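Local coordinates for protein PTHB1 (Homo sapiens, PDB 4YD8) that serves as a subunit of the BBSome, a coat complex thought to sort specific membrane proteins to the primary cilium, to which this fragment contributes a seven-bladed beta-propeller, at residues D80-V85 and V101-K106; Y131-Q136 and M166-E171; L135-C140 and S160-L165; F175-P180 and Q212-A217. All coordinates share one frame; numbering follows the deposited sequence. Where two conformers were deposited one is given.

Contact 1 (D80-V85 and V101-K106); sequences DPVLQV and VLHSRK
Asp80 lays its CB over one face of the His103 ring, 4.0 Å from the centroid, and its carboxylate follows in a plane turned 23° from the ring. CG stands anti to the backbone N (chi1 -161°), which puts it over the imidazole, 3.6 Å from His103 ND1. Asp80 OD2 lies 3.5 Å from Lys106 CE and 4.3 Å from Lys106 NZ, opposite charges beyond a salt bridge. His103 ND1 donates to Pro81 O at 2.9 Å, the oxygen near the ring plane but the nitrogen well above the carbonyl plane. One water bridges Asp80 OD1 and Pro81 O to Ser104 N, and a second links Asp80 OD2 to Arg105 N. These bonds close the open end of the hairpin of strands 84-88 and 98-102, the first two of one propeller blade. Leu83 N to Leu102 O (2.8 Å) and Leu102 N to Gln84 O (2.9 Å) join the chains where Leu83 and Gln84 both face Leu102, a classic beta bulge. On the face opposite Gln84 and Leu102, Val101 CG1 packs 3.9 Å from Val82 CG1, the side chains crossing at about a right angle. Gln84 NE2 bonds to Glu86 OE2 and OE1 to Met142 N in the next blade.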
loop_
_atom_site.group_PDB
_atom_site.type_symbol
_atom_site.label_atom_id
_atom_site.label_comp_id
_atom_site.label_asym_id
_atom_site.label_seq_id
_atom_site.Cartn_x
_atom_site.Cartn_y
_atom_site.Cartn_z
ATOM N N ASP A 80 11.709 -5.339 16.212
ATOM C CA ASP A 80 12.431 -5.090 14.976
ATOM C C ASP A 80 11.587 -4.081 14.182
ATOM O O ASP A 80 10.399 -4.319 13.974
ATOM C CB ASP A 80 12.618 -6.400 14.205
ATOM C CG ASP A 80 13.712 -6.327 13.171
ATOM O OD1 ASP A 80 14.031 -5.209 12.723
ATOM O OD2 ASP A 80 14.261 -7.394 12.807
ATOM N N PRO A 81 12.179 -2.939 13.770
ATOM C CA PRO A 81 11.373 -1.955 13.026
ATOM C C PRO A 81 10.639 -2.557 11.827
ATOM O O PRO A 81 11.213 -3.355 11.076
ATOM C CB PRO A 81 12.418 -0.928 12.564
ATOM C CG PRO A 81 13.452 -0.963 13.652
ATOM C CD PRO A 81 13.537 -2.434 14.063
ATOM N N VAL A 82 9.368 -2.193 11.678
ATOM C CA VAL A 82 8.566 -2.646 10.554
ATOM C C VAL A 82 8.712 -1.653 9.404
ATOM O O VAL A 82 8.433 -0.467 9.567
ATOM C CB VAL A 82 7.093 -2.809 10.940
ATOM C CG1 VAL A 82 6.265 -3.188 9.719
ATOM C CG2 VAL A 82 6.953 -3.861 12.027
ATOM N N LEU A 83 9.184 -2.137 8.259
ATOM C CA LEU A 83 9.367 -1.295 7.077
ATOM C C LEU A 83 8.130 -1.279 6.185
ATOM O O LEU A 83 7.850 -0.287 5.525
ATOM C CB LEU A 83 10.560 -1.770 6.257
ATOM C CG LEU A 83 11.923 -1.719 6.961
ATOM C CD1 LEU A 83 13.032 -2.008 5.965
ATOM C CD2 LEU A 83 12.113 -0.371 7.632
ATOM N N GLN A 84 7.405 -2.391 6.150
ATOM C CA GLN A 84 6.237 -2.500 5.275
ATOM C C GLN A 84 5.347 -3.653 5.712
ATOM O O GLN A 84 5.838 -4.633 6.273
ATOM C CB GLN A 84 6.692 -2.691 3.821
ATOM C CG GLN A 84 5.596 -2.447 2.780
ATOM C CD GLN A 84 6.121 -2.475 1.360
ATOM O OE1 GLN A 84 7.318 -2.261 1.116
ATOM N NE2 GLN A 84 5.229 -2.745 0.408
ATOM N N VAL A 85 4.040 -3.526 5.479
ATOM C CA VAL A 85 3.111 -4.638 5.684
ATOM C C VAL A 85 2.266 -4.828 4.421
ATOM O O VAL A 85 1.888 -3.845 3.765
ATOM C CB VAL A 85 2.178 -4.412 6.908
ATOM C CG1 VAL A 85 2.949 -4.593 8.220
ATOM C CG2 VAL A 85 1.556 -3.035 6.851
ATOM N N VAL A 101 5.309 -9.204 6.819
ATOM C CA VAL A 101 5.919 -8.095 7.526
ATOM C C VAL A 101 7.362 -8.008 7.058
ATOM O O VAL A 101 8.126 -8.968 7.201
ATOM C CB VAL A 101 5.869 -8.289 9.050
ATOM C CG1 VAL A 101 6.525 -7.106 9.774
ATOM C CG2 VAL A 101 4.401 -8.485 9.514
ATOM N N LEU A 102 7.720 -6.870 6.486
ATOM C CA LEU A 102 9.083 -6.656 6.019
ATOM C C LEU A 102 9.879 -5.938 7.084
ATOM O O LEU A 102 9.472 -4.871 7.553
ATOM C CB LEU A 102 9.081 -5.846 4.721
ATOM C CG LEU A 102 10.458 -5.594 4.104
ATOM C CD1 LEU A 102 11.123 -6.927 3.730
ATOM C CD2 LEU A 102 10.302 -4.684 2.895
ATOM N N HIS A 103 11.019 -6.520 7.453
ATOM C CA HIS A 103 11.995 -5.880 8.332
ATOM C C HIS A 103 13.252 -5.620 7.515
ATOM O O HIS A 103 13.355 -6.070 6.379
ATOM C CB HIS A 103 12.333 -6.764 9.543
ATOM C CG HIS A 103 11.158 -7.091 10.414
ATOM N ND1 HIS A 103 10.597 -6.183 11.285
ATOM C CD2 HIS A 103 10.445 -8.239 10.558
ATOM C CE1 HIS A 103 9.588 -6.752 11.927
ATOM N NE2 HIS A 103 9.489 -8.002 11.513
ATOM N N SER A 104 14.209 -4.911 8.100
ATOM C CA SER A 104 15.458 -4.620 7.405
ATOM C C SER A 104 16.177 -5.874 6.896
ATOM O O SER A 104 16.668 -5.892 5.758
ATOM C CB SER A 104 16.398 -3.837 8.318
ATOM O OG SER A 104 17.628 -3.615 7.655
ATOM N N ARG A 105 16.264 -6.903 7.739
ATOM C CA ARG A 105 16.977 -8.125 7.369
ATOM C C ARG A 105 16.151 -9.412 7.438
ATOM O O ARG A 105 16.713 -10.513 7.436
ATOM C CB ARG A 105 18.230 -8.289 8.249
ATOM C CG ARG A 105 19.223 -7.156 8.083
ATOM C CD ARG A 105 19.844 -7.156 6.693
ATOM N NE ARG A 105 20.594 -8.382 6.439
ATOM C CZ ARG A 105 21.897 -8.526 6.659
ATOM N NH1 ARG A 105 22.616 -7.515 7.134
ATOM N NH2 ARG A 105 22.478 -9.689 6.401
ATOM N N LYS A 106 14.828 -9.305 7.496
ATOM C CA LYS A 106 14.019 -10.519 7.388
ATOM C C LYS A 106 12.610 -10.202 6.900
ATOM O O LYS A 106 12.107 -9.104 7.087
ATOM C CB LYS A 106 13.955 -11.276 8.725
ATOM C CG LYS A 106 13.340 -10.512 9.874
ATOM C CD LYS A 106 13.251 -11.368 11.143
ATOM C CE LYS A 106 12.819 -10.516 12.336
ATOM N NZ LYS A 106 12.701 -11.274 13.614
HETATM O O HOH W 1 13.812 -3.543 10.522
HETATM O O HOH W 2 15.784 -7.291 10.500
#

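Contact 2 (Y131-Q136 and M166-E171); sequences YEHNLQ and MVFEQE
His133 and Phe168 overlap with their side chains running opposite ways, Phe168 CD2 3.4 Å above the centre of the imidazole. The two planes are inclined at 40°, neither stacked nor edge-to-face, with centroids 4.5 Å apart. Both side chains place CG anti to their own carbonyl carbon, which points each CG toward the other strand. The imidazole is also held at its rim: NE2 donates a nearly straight hydrogen bond of 2.9 Å to Gln170 O, in the plane of both ring and carbonyl, while CE1 lies 3.1 Å from Glu171 O. One bond and one ring neighbour thus fix its rotation.

Tyr131 has CG between the backbone N and the carbonyl carbon (chi1 60°), and its ring faces the loop that follows strand 164-169. Glu171 CA sits 4.0 Å above the ring centre, a CH-pi contact, and Glu171 CG approaches Tyr131 CD2 at 3.7 Å. Tyr131 OH is hydrogen-bonded to Phe90 O, and Glu171 OE1 to Ser92 OG. At the other end Leu135 CD2 meets Phe168 CZ at 3.6 Å, and its CD1 lies more loosely against CE of selenomethionine Met166.

No backbone pairing joins the segments. The contact packs strand 127-134, the outermost of its blade, against strand 164-169 of the next, with strands 106-112 and 155-160 alongside and Ile158 touching Leu135, Met166 and Phe168.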
loop_
_atom_site.group_PDB
_atom_site.type_symbol
_atom_site.label_atom_id
_atom_site.label_comp_id
_atom_site.label_asym_id
_atom_site.label_seq_id
_atom_site.Cartn_x
_atom_site.Cartn_y
_atom_site.Cartn_z
ATOM N N TYR A 131 6.411 -18.790 8.077
ATOM C CA TYR A 131 7.808 -18.957 7.701
ATOM C C TYR A 131 8.468 -17.606 7.716
ATOM O O TYR A 131 7.796 -16.577 7.728
ATOM C CB TYR A 131 7.968 -19.607 6.315
ATOM C CG TYR A 131 7.340 -18.811 5.181
ATOM C CD1 TYR A 131 8.063 -17.824 4.502
ATOM C CD2 TYR A 131 6.026 -19.058 4.781
ATOM C CE1 TYR A 131 7.480 -17.094 3.462
ATOM C CE2 TYR A 131 5.443 -18.345 3.746
ATOM C CZ TYR A 131 6.167 -17.366 3.096
ATOM O OH TYR A 131 5.590 -16.669 2.067
ATOM N N GLU A 132 9.791 -17.609 7.720
ATOM C CA GLU A 132 10.520 -16.360 7.575
ATOM C C GLU A 132 11.737 -16.573 6.698
ATOM O O GLU A 132 12.323 -17.661 6.678
ATOM C CB GLU A 132 10.933 -15.800 8.937
ATOM C CG GLU A 132 11.861 -16.684 9.729
ATOM C CD GLU A 132 12.143 -16.127 11.113
ATOM O OE1 GLU A 132 11.926 -14.919 11.320
ATOM O OE2 GLU A 132 12.569 -16.901 11.995
ATOM N N HIS A 133 12.097 -15.523 5.971
ATOM C CA HIS A 133 13.290 -15.519 5.149
ATOM C C HIS A 133 14.290 -14.544 5.736
ATOM O O HIS A 133 13.978 -13.369 5.923
ATOM C CB HIS A 133 12.956 -15.123 3.708
ATOM C CG HIS A 133 12.157 -16.149 2.973
ATOM N ND1 HIS A 133 12.685 -17.366 2.587
ATOM C CD2 HIS A 133 10.870 -16.148 2.557
ATOM C CE1 HIS A 133 11.753 -18.064 1.964
ATOM N NE2 HIS A 133 10.645 -17.348 1.927
ATOM N N ASN A 134 15.497 -15.013 6.009
ATOM C CA ASN A 134 16.539 -14.101 6.439
ATOM C C ASN A 134 17.217 -13.504 5.207
ATOM O O ASN A 134 17.685 -14.234 4.334
ATOM C CB ASN A 134 17.531 -14.826 7.358
ATOM C CG ASN A 134 16.878 -15.271 8.664
ATOM O OD1 ASN A 134 16.475 -14.441 9.482
ATOM N ND2 ASN A 134 16.744 -16.584 8.851
ATOM N N LEU A 135 17.246 -12.175 5.131
ATOM C CA LEU A 135 17.719 -11.474 3.939
ATOM C C LEU A 135 19.228 -11.291 3.972
ATOM O O LEU A 135 19.802 -10.958 5.013
ATOM C CB LEU A 135 17.031 -10.108 3.810
ATOM C CG LEU A 135 15.504 -10.128 3.912
ATOM C CD1 LEU A 135 14.929 -8.741 3.678
ATOM C CD2 LEU A 135 14.907 -11.114 2.928
ATOM N N GLN A 136 19.870 -11.504 2.830
ATOM C CA GLN A 136 21.320 -11.378 2.755
ATOM C C GLN A 136 21.734 -9.915 2.586
ATOM O O GLN A 136 22.913 -9.580 2.683
ATOM C CB GLN A 136 21.870 -12.230 1.608
HETATM N N MSE A 166 14.929 -9.118 -5.036
HETATM C CA MSE A 166 15.006 -10.439 -4.438
HETATM C C MSE A 166 13.621 -11.074 -4.458
HETATM O O MSE A 166 12.684 -10.571 -3.835
HETATM C CB MSE A 166 15.567 -10.341 -3.007
HETATM C CG MSE A 166 16.928 -9.592 -2.929
HETATM SE SE MSE A 166 17.697 -9.433 -1.120
HETATM C CE MSE A 166 16.465 -8.055 -0.400
ATOM N N VAL A 167 13.497 -12.163 -5.210
ATOM C CA VAL A 167 12.209 -12.786 -5.461
ATOM C C VAL A 167 12.071 -14.043 -4.628
ATOM O O VAL A 167 12.963 -14.898 -4.614
ATOM C CB VAL A 167 12.029 -13.120 -6.957
ATOM C CG1 VAL A 167 10.745 -13.896 -7.182
ATOM C CG2 VAL A 167 12.048 -11.842 -7.796
ATOM N N PHE A 168 10.948 -14.133 -3.922
ATOM C CA PHE A 168 10.636 -15.267 -3.069
ATOM C C PHE A 168 9.371 -15.956 -3.551
ATOM O O PHE A 168 8.328 -15.322 -3.695
ATOM C CB PHE A 168 10.463 -14.815 -1.615
ATOM C CG PHE A 168 11.722 -14.259 -1.006
ATOM C CD1 PHE A 168 12.069 -12.927 -1.188
ATOM C CD2 PHE A 168 12.568 -15.078 -0.276
ATOM C CE1 PHE A 168 13.244 -12.423 -0.646
ATOM C CE2 PHE A 168 13.739 -14.579 0.283
ATOM C CZ PHE A 168 14.073 -13.247 0.095
ATOM N N GLU A 169 9.479 -17.254 -3.811
ATOM C CA GLU A 169 8.336 -18.049 -4.212
ATOM C C GLU A 169 7.739 -18.657 -2.948
ATOM O O GLU A 169 8.020 -19.806 -2.606
ATOM C CB GLU A 169 8.750 -19.119 -5.231
ATOM C CG GLU A 169 9.251 -18.533 -6.547
ATOM C CD GLU A 169 9.693 -19.592 -7.549
ATOM O OE1 GLU A 169 9.869 -20.763 -7.152
ATOM O OE2 GLU A 169 9.862 -19.250 -8.737
ATOM N N GLN A 170 6.954 -17.846 -2.243
ATOM C CA GLN A 170 6.361 -18.218 -0.964
ATOM C C GLN A 170 7.456 -18.734 -0.019
ATOM O O GLN A 170 8.356 -17.970 0.328
ATOM C CB GLN A 170 5.220 -19.221 -1.196
ATOM C CG GLN A 170 4.145 -18.581 -2.121
ATOM C CD GLN A 170 2.941 -19.462 -2.409
ATOM O OE1 GLN A 170 3.078 -20.604 -2.846
ATOM N NE2 GLN A 170 1.739 -18.911 -2.196
ATOM N N GLU A 171 7.399 -20.007 0.389
ATOM C CA GLU A 171 8.352 -20.539 1.368
ATOM C C GLU A 171 9.797 -20.639 0.869
ATOM O O GLU A 171 10.691 -20.938 1.654
ATOM C CB GLU A 171 7.932 -21.947 1.840
ATOM C CG GLU A 171 6.625 -21.993 2.652
ATOM C CD GLU A 171 5.379 -22.005 1.770
ATOM O OE1 GLU A 171 5.527 -22.191 0.545
ATOM O OE2 GLU A 171 4.258 -21.834 2.301
#

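Contact 3 (L135-C140 and S160-L165); sequences LQRTAC and SMDGML
Arg137 meets Asp162 in a salt bridge, NH1 to OD2 at 2.7 Å, the guanidinium and carboxylate planes turned 39° from each other. The arginine chain runs extended from CG to NE, passing SE of selenomethionine Met164, which stands 3.7 Å from NE, while Arg137 CB rests on Ser160 CB. Nearby, Met161 N donates to Thr138 O at 2.8 Å. The Met161 side chain, also a selenomethionine, bends back, with SE 3.7 Å from Cys140 CB and CG near Thr138 OG1.

In the second shell Ser160 OG positions the acid: it donates to Asp162 OD1 at 2.6 Å and accepts from Met164 N at 2.9 Å. OG, between the backbone N and the carbonyl carbon (chi1 70°), faces both. A water joins Thr138 OG1 to Asp162 N. An alanine in place of Arg137 would probably leave the Asp162 carboxylate without its charged mate and Met164 SE without the chain beside it.

Phe178 touches Arg137, Asp162 and Met164 from strand 172-178. Ser160 to Gly163 form a type I beta turn, the tight connection between strands 155-160 and 164-169. Residues 137-140 pack beside it, Ala139 and Ser160 forming an antiparallel non-hydrogen-bonded pair: the hairpin end of a four-stranded antiparallel propeller blade.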
loop_
_atom_site.group_PDB
_atom_site.type_symbol
_atom_site.label_atom_id
_atom_site.label_comp_id
_atom_site.label_asym_id
_atom_site.label_seq_id
_atom_site.Cartn_x
_atom_site.Cartn_y
_atom_site.Cartn_z
ATOM N N LEU A 135 17.246 -12.175 5.131
ATOM C CA LEU A 135 17.719 -11.474 3.939
ATOM C C LEU A 135 19.228 -11.291 3.972
ATOM O O LEU A 135 19.802 -10.958 5.013
ATOM C CB LEU A 135 17.031 -10.108 3.810
ATOM C CG LEU A 135 15.504 -10.128 3.912
ATOM C CD1 LEU A 135 14.929 -8.741 3.678
ATOM C CD2 LEU A 135 14.907 -11.114 2.928
ATOM N N GLN A 136 19.870 -11.504 2.830
ATOM C CA GLN A 136 21.320 -11.378 2.755
ATOM C C GLN A 136 21.734 -9.915 2.586
ATOM O O GLN A 136 22.913 -9.580 2.683
ATOM C CB GLN A 136 21.870 -12.230 1.608
ATOM N N ARG A 137 20.755 -9.052 2.325
ATOM C CA ARG A 137 20.982 -7.613 2.158
ATOM C C ARG A 137 19.897 -6.821 2.872
ATOM O O ARG A 137 18.778 -7.300 3.008
ATOM C CB ARG A 137 20.993 -7.226 0.676
ATOM C CG ARG A 137 21.832 -8.124 -0.194
ATOM C CD ARG A 137 21.816 -7.683 -1.635
ATOM N NE ARG A 137 22.939 -8.274 -2.350
ATOM C CZ ARG A 137 24.172 -7.781 -2.327
ATOM N NH1 ARG A 137 24.437 -6.687 -1.629
ATOM N NH2 ARG A 137 25.138 -8.383 -3.003
ATOM N N THR A 138 20.223 -5.610 3.319
ATOM C CA THR A 138 19.219 -4.725 3.930
ATOM C C THR A 138 18.079 -4.382 2.972
ATOM O O THR A 138 18.318 -4.012 1.824
ATOM C CB THR A 138 19.861 -3.416 4.395
ATOM O OG1 THR A 138 20.669 -2.900 3.332
ATOM C CG2 THR A 138 20.752 -3.660 5.598
ATOM N N ALA A 139 16.840 -4.476 3.457
ATOM C CA ALA A 139 15.671 -4.252 2.606
ATOM C C ALA A 139 15.275 -2.786 2.513
ATOM O O ALA A 139 15.498 -2.018 3.442
ATOM C CB ALA A 139 14.470 -5.078 3.124
ATOM N N CYS A 140 14.675 -2.407 1.386
ATOM C CA CYS A 140 14.030 -1.109 1.277
ATOM C C CYS A 140 12.505 -1.261 1.326
ATOM O O CYS A 140 11.860 -0.808 2.271
ATOM C CB CYS A 140 14.441 -0.393 -0.011
ATOM S SG CYS A 140 13.581 1.201 -0.215
ATOM N N SER A 160 16.350 -4.394 -2.276
ATOM C CA SER A 160 17.320 -4.088 -1.239
ATOM C C SER A 160 17.718 -2.619 -1.306
ATOM O O SER A 160 17.477 -1.953 -2.311
ATOM C CB SER A 160 18.569 -4.969 -1.380
ATOM O OG SER A 160 19.315 -4.589 -2.524
HETATM N N MSE A 161 18.343 -2.117 -0.246
HETATM C CA MSE A 161 18.815 -0.735 -0.242
HETATM C C MSE A 161 19.814 -0.490 -1.370
HETATM O O MSE A 161 19.869 0.613 -1.899
HETATM C CB MSE A 161 19.453 -0.365 1.106
HETATM C CG MSE A 161 18.450 -0.299 2.266
HETATM SE SE MSE A 161 17.132 1.144 2.050
HETATM C CE MSE A 161 18.316 2.604 1.532
ATOM N N ASP A 162 20.578 -1.513 -1.759
ATOM C CA ASP A 162 21.583 -1.314 -2.803
ATOM C C ASP A 162 21.103 -1.815 -4.172
ATOM O O ASP A 162 21.887 -1.946 -5.103
ATOM C CB ASP A 162 22.939 -1.954 -2.411
ATOM C CG ASP A 162 22.916 -3.487 -2.360
ATOM O OD1 ASP A 162 21.842 -4.117 -2.340
ATOM O OD2 ASP A 162 24.019 -4.075 -2.326
ATOM N N GLY A 163 19.803 -2.056 -4.301
ATOM C CA GLY A 163 19.202 -2.214 -5.613
ATOM C C GLY A 163 19.117 -3.600 -6.217
ATOM O O GLY A 163 19.063 -3.745 -7.435
HETATM N N MSE A 164 19.114 -4.621 -5.372
HETATM C CA MSE A 164 18.837 -5.967 -5.843
HETATM C C MSE A 164 17.357 -6.245 -5.678
HETATM O O MSE A 164 16.795 -5.942 -4.633
HETATM C CB MSE A 164 19.650 -7.012 -5.079
HETATM C CG MSE A 164 19.298 -8.429 -5.458
HETATM SE SE MSE A 164 20.470 -9.732 -4.626
HETATM C CE MSE A 164 21.791 -9.830 -6.042
ATOM N N LEU A 165 16.736 -6.795 -6.719
ATOM C CA LEU A 165 15.384 -7.336 -6.593
ATOM C C LEU A 165 15.504 -8.795 -6.190
ATOM O O LEU A 165 16.123 -9.595 -6.901
ATOM C CB LEU A 165 14.598 -7.196 -7.893
ATOM C CG LEU A 165 14.360 -5.778 -8.422
ATOM C CD1 LEU A 165 13.400 -5.847 -9.599
ATOM C CD2 LEU A 165 13.809 -4.861 -7.332
HETATM O O HOH W 3 21.151 -3.468 0.546
#

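Contact 4 (F175-P180 and Q212-A217); sequences FGRFLP and QVLAFA
Arg177 leaves strand 172-178 with CB 3.5 Å from Leu214 CD2, and CG stays against the same methyl. The chain then bends at chi2 (-74°), and CD lies against both Leu214 O and Ala217 O, 3.4 and 3.3 Å away. NE donates to Leu214 O at 2.7 Å, approaching almost in line with the carbonyl bond, the oxygen near the guanidinium plane. NH2 donates to Ala215 O at 2.9 Å, the oxygen in that plane but the nitrogen above the carbonyl's. NH1 bonds back to Gly176 O of its own strand, while Phe175 CD1 covers one guanidinium face. The Phe175 ring in turn receives Ala215 CA over its face, 4.0 Å from the centroid.

Strand 172-178 is the outermost of its propeller blade; helix 211-216 follows strand 205-210 of the next. Strand 175-178 and helix 212-216 run at 101°, and the arginine meets the helix's C-terminal end. A methionine here would probably leave the carbonyls of Leu214 and Ala215 without these donors and the helix end freer to shift.

Leu214 O and Ala215 O belong to the helix, Gly176 O to the strand; the partial negative charge of the helix C-terminus would probably favour the charged guanidinium.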
loop_
_atom_site.group_PDB
_atom_site.type_symbol
_atom_site.label_atom_id
_atom_site.label_comp_id
_atom_site.label_asym_id
_atom_site.label_seq_id
_atom_site.Cartn_x
_atom_site.Cartn_y
_atom_site.Cartn_z
ATOM N N PHE A 175 15.413 -16.159 -6.637
ATOM C CA PHE A 175 16.623 -15.576 -7.207
ATOM C C PHE A 175 16.735 -14.095 -6.856
ATOM O O PHE A 175 15.794 -13.498 -6.319
ATOM C CB PHE A 175 16.643 -15.742 -8.733
ATOM C CG PHE A 175 15.466 -15.101 -9.424
ATOM C CD1 PHE A 175 15.468 -13.745 -9.719
ATOM C CD2 PHE A 175 14.352 -15.852 -9.763
ATOM C CE1 PHE A 175 14.379 -13.149 -10.344
ATOM C CE2 PHE A 175 13.262 -15.263 -10.388
ATOM C CZ PHE A 175 13.278 -13.908 -10.679
ATOM N N GLY A 176 17.885 -13.511 -7.178
ATOM C CA GLY A 176 18.107 -12.085 -6.985
ATOM C C GLY A 176 18.836 -11.458 -8.169
ATOM O O GLY A 176 19.741 -12.067 -8.741
ATOM N N ARG A 177 18.438 -10.241 -8.538
ATOM C CA ARG A 177 19.024 -9.526 -9.676
ATOM C C ARG A 177 19.281 -8.072 -9.325
ATOM O O ARG A 177 18.404 -7.412 -8.781
ATOM C CB ARG A 177 18.094 -9.579 -10.887
ATOM C CG ARG A 177 17.638 -10.970 -11.294
ATOM C CD ARG A 177 18.752 -11.759 -11.965
ATOM N NE ARG A 177 18.280 -13.087 -12.355
ATOM C CZ ARG A 177 18.671 -14.225 -11.791
ATOM N NH1 ARG A 177 19.567 -14.221 -10.808
ATOM N NH2 ARG A 177 18.176 -15.375 -12.226
ATOM N N PHE A 178 20.472 -7.566 -9.641
ATOM C CA PHE A 178 20.749 -6.142 -9.469
ATOM C C PHE A 178 20.167 -5.301 -10.594
ATOM O O PHE A 178 20.367 -5.606 -11.767
ATOM C CB PHE A 178 22.256 -5.873 -9.407
ATOM C CG PHE A 178 22.905 -6.314 -8.131
ATOM C CD1 PHE A 178 22.594 -5.695 -6.931
ATOM C CD2 PHE A 178 23.851 -7.326 -8.135
ATOM C CE1 PHE A 178 23.195 -6.088 -5.756
ATOM C CE2 PHE A 178 24.462 -7.724 -6.964
ATOM C CZ PHE A 178 24.138 -7.107 -5.772
ATOM N N LEU A 179 19.465 -4.234 -10.224
ATOM C CA LEU A 179 19.002 -3.218 -11.175
ATOM C C LEU A 179 20.135 -2.390 -11.769
ATOM O O LEU A 179 20.985 -1.898 -11.036
ATOM C CB LEU A 179 18.039 -2.250 -10.496
ATOM C CG LEU A 179 16.707 -2.837 -10.024
ATOM C CD1 LEU A 179 15.918 -1.776 -9.299
ATOM C CD2 LEU A 179 15.938 -3.350 -11.215
ATOM N N PRO A 180 20.107 -2.181 -13.093
ATOM C CA PRO A 180 21.049 -1.241 -13.702
ATOM C C PRO A 180 20.544 0.198 -13.551
ATOM O O PRO A 180 19.348 0.409 -13.266
ATOM C CB PRO A 180 21.078 -1.681 -15.166
ATOM C CG PRO A 180 19.683 -2.190 -15.406
ATOM C CD PRO A 180 19.223 -2.805 -14.096
ATOM N N GLN A 212 10.099 -12.437 -16.599
ATOM C CA GLN A 212 10.856 -13.544 -17.185
ATOM C C GLN A 212 12.251 -13.105 -17.610
ATOM O O GLN A 212 13.198 -13.883 -17.517
ATOM C CB GLN A 212 10.108 -14.158 -18.370
ATOM C CG GLN A 212 8.772 -14.812 -17.988
ATOM C CD GLN A 212 8.917 -16.011 -17.046
ATOM O OE1 GLN A 212 10.004 -16.573 -16.885
ATOM N NE2 GLN A 212 7.811 -16.406 -16.425
ATOM N N VAL A 213 12.384 -11.856 -18.052
ATOM C CA VAL A 213 13.694 -11.308 -18.372
ATOM C C VAL A 213 14.544 -11.258 -17.105
ATOM O O VAL A 213 15.712 -11.633 -17.120
ATOM C CB VAL A 213 13.589 -9.907 -19.004
ATOM C CG1 VAL A 213 14.945 -9.211 -19.007
ATOM C CG2 VAL A 213 13.037 -10.013 -20.407
ATOM N N LEU A 214 13.949 -10.817 -16.004
ATOM C CA LEU A 214 14.613 -10.870 -14.702
ATOM C C LEU A 214 15.008 -12.289 -14.331
ATOM O O LEU A 214 16.155 -12.547 -13.976
ATOM C CB LEU A 214 13.703 -10.295 -13.611
ATOM C CG LEU A 214 13.909 -8.806 -13.369
ATOM C CD1 LEU A 214 12.680 -8.210 -12.744
ATOM C CD2 LEU A 214 15.098 -8.607 -12.459
ATOM N N ALA A 215 14.043 -13.199 -14.416
ATOM C CA ALA A 215 14.254 -14.591 -14.049
ATOM C C ALA A 215 15.392 -15.204 -14.855
ATOM O O ALA A 215 16.225 -15.930 -14.309
ATOM C CB ALA A 215 12.986 -15.385 -14.250
ATOM N N PHE A 216 15.441 -14.896 -16.148
ATOM C CA PHE A 216 16.398 -15.561 -17.035
ATOM C C PHE A 216 17.690 -14.772 -17.243
ATOM O O PHE A 216 18.593 -15.254 -17.917
ATOM C CB PHE A 216 15.745 -15.835 -18.390
ATOM N N ALA A 217 17.783 -13.575 -16.669
ATOM C CA ALA A 217 19.017 -12.787 -16.730
ATOM C C ALA A 217 19.973 -13.233 -15.640
ATOM O O ALA A 217 20.368 -12.446 -14.775
ATOM C CB ALA A 217 18.730 -11.292 -16.601
#

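Contacts 1, 2 and 3 cluster, each centre about 12 Å from the other two. Contact 1 closes a hairpin within one blade, contact 2 packs that blade on its neighbour, and contact 3 lies within the neighbour; contact 4 sets the following blade's helix against the neighbour's outermost strand. Contacts 2 and 3 share Leu135 and use strand 164-169, which pairs with strand 172-178 of contact 4 through Leu165 N to Arg177 O. Burial and chemistry differ: contact 2 is buried and mainly aromatic, whereas the others are partly buried and more polar, using waters and backbone bonds in contact 1, a salt bridge in contact 3 and an arginine on helix carbonyls in contact 4.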